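Side-chain contacts in 3-isopropylmalate dehydratase small subunit (Campylobacter jejuni, PDB 3Q3W), which works with a large-subunit partner to catalyse the interconversion of 2-isopropylmalate and 3-isopropylmalate through 2-isopropylmaleate, a step of leucine biosynthesis: residues Lys68-Gln71 with Asn72-Ile75; Glu125-Lys128 with Asp129-Leu132. All coordinates share one frame; numbering follows the deposited sequence. Where two conformers were deposited one is given.

Interaction 1 (Lys68-Gln71 with Asn72-Ile75)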
# COMPACT_ATOMS: atom_id res chain seq x y z
N LYS A 68 12.77 -0.39 -12.72
CA LYS A 68 11.99 0.24 -13.78
C LYS A 68 10.64 -0.42 -13.96
O LYS A 68 9.67 0.29 -14.22
CB LYS A 68 12.73 0.27 -15.12
CG LYS A 68 13.83 1.34 -15.14
CD LYS A 68 14.03 1.99 -16.47
CE LYS A 68 15.43 2.68 -16.60
NZ LYS A 68 15.16 4.11 -16.54
N GLU A 69 10.54 -1.75 -13.81
CA GLU A 69 9.26 -2.44 -14.08
C GLU A 69 8.20 -1.99 -13.09
O GLU A 69 6.99 -2.03 -13.38
CB GLU A 69 9.45 -3.96 -14.01
CG GLU A 69 10.25 -4.51 -15.17
CD GLU A 69 11.76 -4.31 -15.05
OE1 GLU A 69 12.32 -3.93 -13.96
OE2 GLU A 69 12.39 -4.56 -16.08
N TYR A 70 8.65 -1.48 -11.94
CA TYR A 70 7.74 -0.97 -10.90
C TYR A 70 7.68 0.56 -10.71
O TYR A 70 7.15 1.06 -9.68
CB TYR A 70 8.02 -1.69 -9.58
CG TYR A 70 7.82 -3.21 -9.71
CD1 TYR A 70 6.55 -3.72 -9.91
CD2 TYR A 70 8.89 -4.09 -9.65
CE1 TYR A 70 6.36 -5.11 -10.05
CE2 TYR A 70 8.72 -5.48 -9.79
CZ TYR A 70 7.44 -5.98 -9.99
OH TYR A 70 7.24 -7.33 -10.09
N GLN A 71 8.11 1.29 -11.73
CA GLN A 71 7.99 2.73 -11.70
C GLN A 71 6.54 3.08 -11.61
O GLN A 71 5.67 2.36 -12.16
CB GLN A 71 8.51 3.36 -12.95
CG GLN A 71 9.95 3.67 -12.90
CD GLN A 71 10.39 4.33 -14.21
OE1 GLN A 71 11.18 5.25 -14.20
NE2 GLN A 71 9.83 3.87 -15.32
N ASN A 72 6.26 4.19 -10.93
CA ASN A 72 4.90 4.67 -10.76
C ASN A 72 3.94 3.67 -10.09
O ASN A 72 2.74 3.64 -10.39
CB ASN A 72 4.32 5.17 -12.08
CG ASN A 72 4.62 6.61 -12.30
OD1 ASN A 72 5.78 7.00 -12.54
ND2 ASN A 72 3.60 7.44 -12.15
N SER A 73 4.44 2.88 -9.16
CA SER A 73 3.58 1.91 -8.44
C SER A 73 2.52 2.66 -7.66
O SER A 73 2.84 3.67 -7.01
CB SER A 73 4.42 1.02 -7.50
OG SER A 73 5.12 0.03 -8.23
N SER A 74 1.27 2.20 -7.72
CA SER A 74 0.19 2.75 -6.90
C SER A 74 -0.58 1.69 -6.12
O SER A 74 -1.52 2.00 -5.34
CB SER A 74 -0.76 3.63 -7.74
OG SER A 74 -1.42 2.88 -8.76
N ILE A 75 -0.18 0.43 -6.32
CA ILE A 75 -0.67 -0.72 -5.55
C ILE A 75 0.47 -1.59 -5.04
O ILE A 75 1.44 -1.86 -5.79
CB ILE A 75 -1.57 -1.62 -6.45
CG1 ILE A 75 -2.79 -0.84 -6.88
CG2 ILE A 75 -2.00 -2.87 -5.72
CD1 ILE A 75 -3.56 -1.44 -8.09
O HOH W 1 7.27 2.98 -7.90
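The side chain of S73 folds back onto the carbonyl of Y70, three residues earlier, and its OG donates a hydrogen bond of 2.7 Å to Y70 O. The first torsion of S73 makes this possible: at chi1 -76° OG sits beside its own backbone N, opposite the carbonyl carbon, and therefore near Y70 O. The hydroxyl approaches the oxygen at a C=O...OG angle of 127°, tilted 24° from the carbonyl plane. It also rests against the base of the tyrosine, with S73 OG 3.6 Å from Y70 CB. The backbone bond from S73 N to Y70 O is weak at 3.3 Å, and a water spans the same gap, donating to Y70 O at 2.6 Å and accepting from S73 N at 3.1 Å. Hydroxyl and water thus grip the carbonyl oxygen, and the amide adds only its weak bond. Q71 and N72 form the corner, N72 with left-handed backbone angles, while the side chain of Q71 runs outward, extended beyond CG. The ring of Y70 leads away from the turn to pack on C15 and P16, and S73 touches I13 and C15 of the same strand 9-17. This is a type II beta turn, reinforced by its last residue's hydroxyl, that delivers the chain into strand 73-78 inside the sheet of the aconitase C-terminal domain fold.

Interaction 2 (Glu125-Lys128 with Asp129-Leu132)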
# COMPACT_ATOMS: atom_id res chain seq x y z
N GLU A 125 -7.97 -7.21 2.01
CA GLU A 125 -7.56 -8.47 2.61
C GLU A 125 -7.98 -9.57 1.66
O GLU A 125 -9.17 -9.66 1.31
CB GLU A 125 -8.18 -8.66 4.00
CG GLU A 125 -7.51 -7.81 5.07
CD GLU A 125 -8.19 -7.85 6.44
OE1 GLU A 125 -9.31 -8.46 6.57
OE2 GLU A 125 -7.58 -7.30 7.41
N LEU A 126 -7.01 -10.37 1.20
CA LEU A 126 -7.27 -11.56 0.40
C LEU A 126 -6.81 -12.82 1.13
O LEU A 126 -5.96 -12.75 2.01
CB LEU A 126 -6.57 -11.45 -0.96
CG LEU A 126 -7.13 -10.35 -1.87
CD1 LEU A 126 -6.60 -10.48 -3.30
CD2 LEU A 126 -8.68 -10.39 -1.84
N ALA A 127 -7.37 -13.97 0.80
CA ALA A 127 -6.83 -15.21 1.35
C ALA A 127 -5.37 -15.36 0.90
O ALA A 127 -5.00 -14.94 -0.20
CB ALA A 127 -7.67 -16.42 0.93
N LYS A 128 -4.54 -15.92 1.78
CA LYS A 128 -3.11 -16.03 1.53
C LYS A 128 -2.82 -16.72 0.21
O LYS A 128 -1.92 -16.31 -0.53
CB LYS A 128 -2.41 -16.70 2.72
CG LYS A 128 -1.21 -17.57 2.38
CD LYS A 128 0.06 -17.17 3.11
CE LYS A 128 0.77 -16.05 2.39
NZ LYS A 128 2.04 -15.68 3.08
N ASP A 129 -3.59 -17.76 -0.11
CA ASP A 129 -3.46 -18.42 -1.42
C ASP A 129 -3.64 -17.44 -2.56
O ASP A 129 -2.93 -17.51 -3.56
CB ASP A 129 -4.43 -19.61 -1.57
CG ASP A 129 -5.88 -19.20 -1.85
OD1 ASP A 129 -6.40 -19.57 -2.93
OD2 ASP A 129 -6.51 -18.54 -0.98
N GLU A 130 -4.58 -16.51 -2.41
CA GLU A 130 -4.86 -15.56 -3.48
C GLU A 130 -3.69 -14.56 -3.56
O GLU A 130 -3.25 -14.23 -4.66
CB GLU A 130 -6.19 -14.84 -3.25
CG GLU A 130 -7.52 -15.72 -3.40
CD GLU A 130 -8.80 -14.94 -2.96
OE1 GLU A 130 -8.67 -13.98 -2.16
OE2 GLU A 130 -9.93 -15.27 -3.41
N VAL A 131 -3.17 -14.12 -2.42
CA VAL A 131 -1.99 -13.22 -2.38
C VAL A 131 -0.78 -13.89 -3.07
O VAL A 131 -0.06 -13.25 -3.83
CB VAL A 131 -1.61 -12.81 -0.93
CG1 VAL A 131 -0.35 -11.94 -0.94
CG2 VAL A 131 -2.76 -12.08 -0.22
N LEU A 132 -0.59 -15.18 -2.82
CA LEU A 132 0.59 -15.91 -3.26
C LEU A 132 0.59 -16.04 -4.77
O LEU A 132 1.62 -15.89 -5.45
CB LEU A 132 0.59 -17.29 -2.60
CG LEU A 132 1.84 -17.64 -1.78
CD1 LEU A 132 2.52 -16.39 -1.25
CD2 LEU A 132 1.46 -18.61 -0.65
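A127 and V131 are joined by the first i to i+4 bond of helix 128-140, V131 N donating to A127 O at 3.0 Å. The next follows from L132 N to K128 O at 2.9 Å, while E130 N makes a weak bond to that same A127 oxygen. The chain comes into the helix extended through L126 and A127, and A127 is the N-cap. E130 then reaches back over the start of the helix: its CG lies beside its own backbone N (chi1 -69°) and the chain is extended beyond it, which brings OE1 to A127 N. This hydrogen bond is 3.2 Å long with an N-H...O angle of 140°, and the amide meets OE1 from above the carboxylate plane, 41° out of it. The carboxylate would probably also be favoured by the positive end of the helix dipole. L126 crosses E130 at about a right angle, its CD2 lying 3.6 Å from E130 OE1. L126 CB also meets V131 CG2 at 3.9 Å, the methyl that V131 holds beside its own backbone N. L126 also packs on F162 and F164, and V131 on P106, so both belong to the buried side. The N-cap alanine has no side-chain acceptor, leaving half of a capping box, the N3 glutamate to N-cap amide bond; L126 and V131, flanking it at N' and N4, form a hydrophobic staple.

Followed from the N terminus, the two contacts come in series: interaction 1 is finished at I75, well before interaction 2 begins at E125, and they neither nest nor cross. Both are local: interaction 1 is a turn and interaction 2 the capped start of a helix, and neither closes a long loop. The first brings the chain from the loop after helix 47-50 into strand 73-78; the second takes it out of strand 122-125 and starts helix 128-140. Both strands belong to one parallel portion of the sheet, with strand 102-105 between them: S74 bonds through its backbone to R101, L126 to A105. The centres of interactions 1 and 2 are about 21 Å apart.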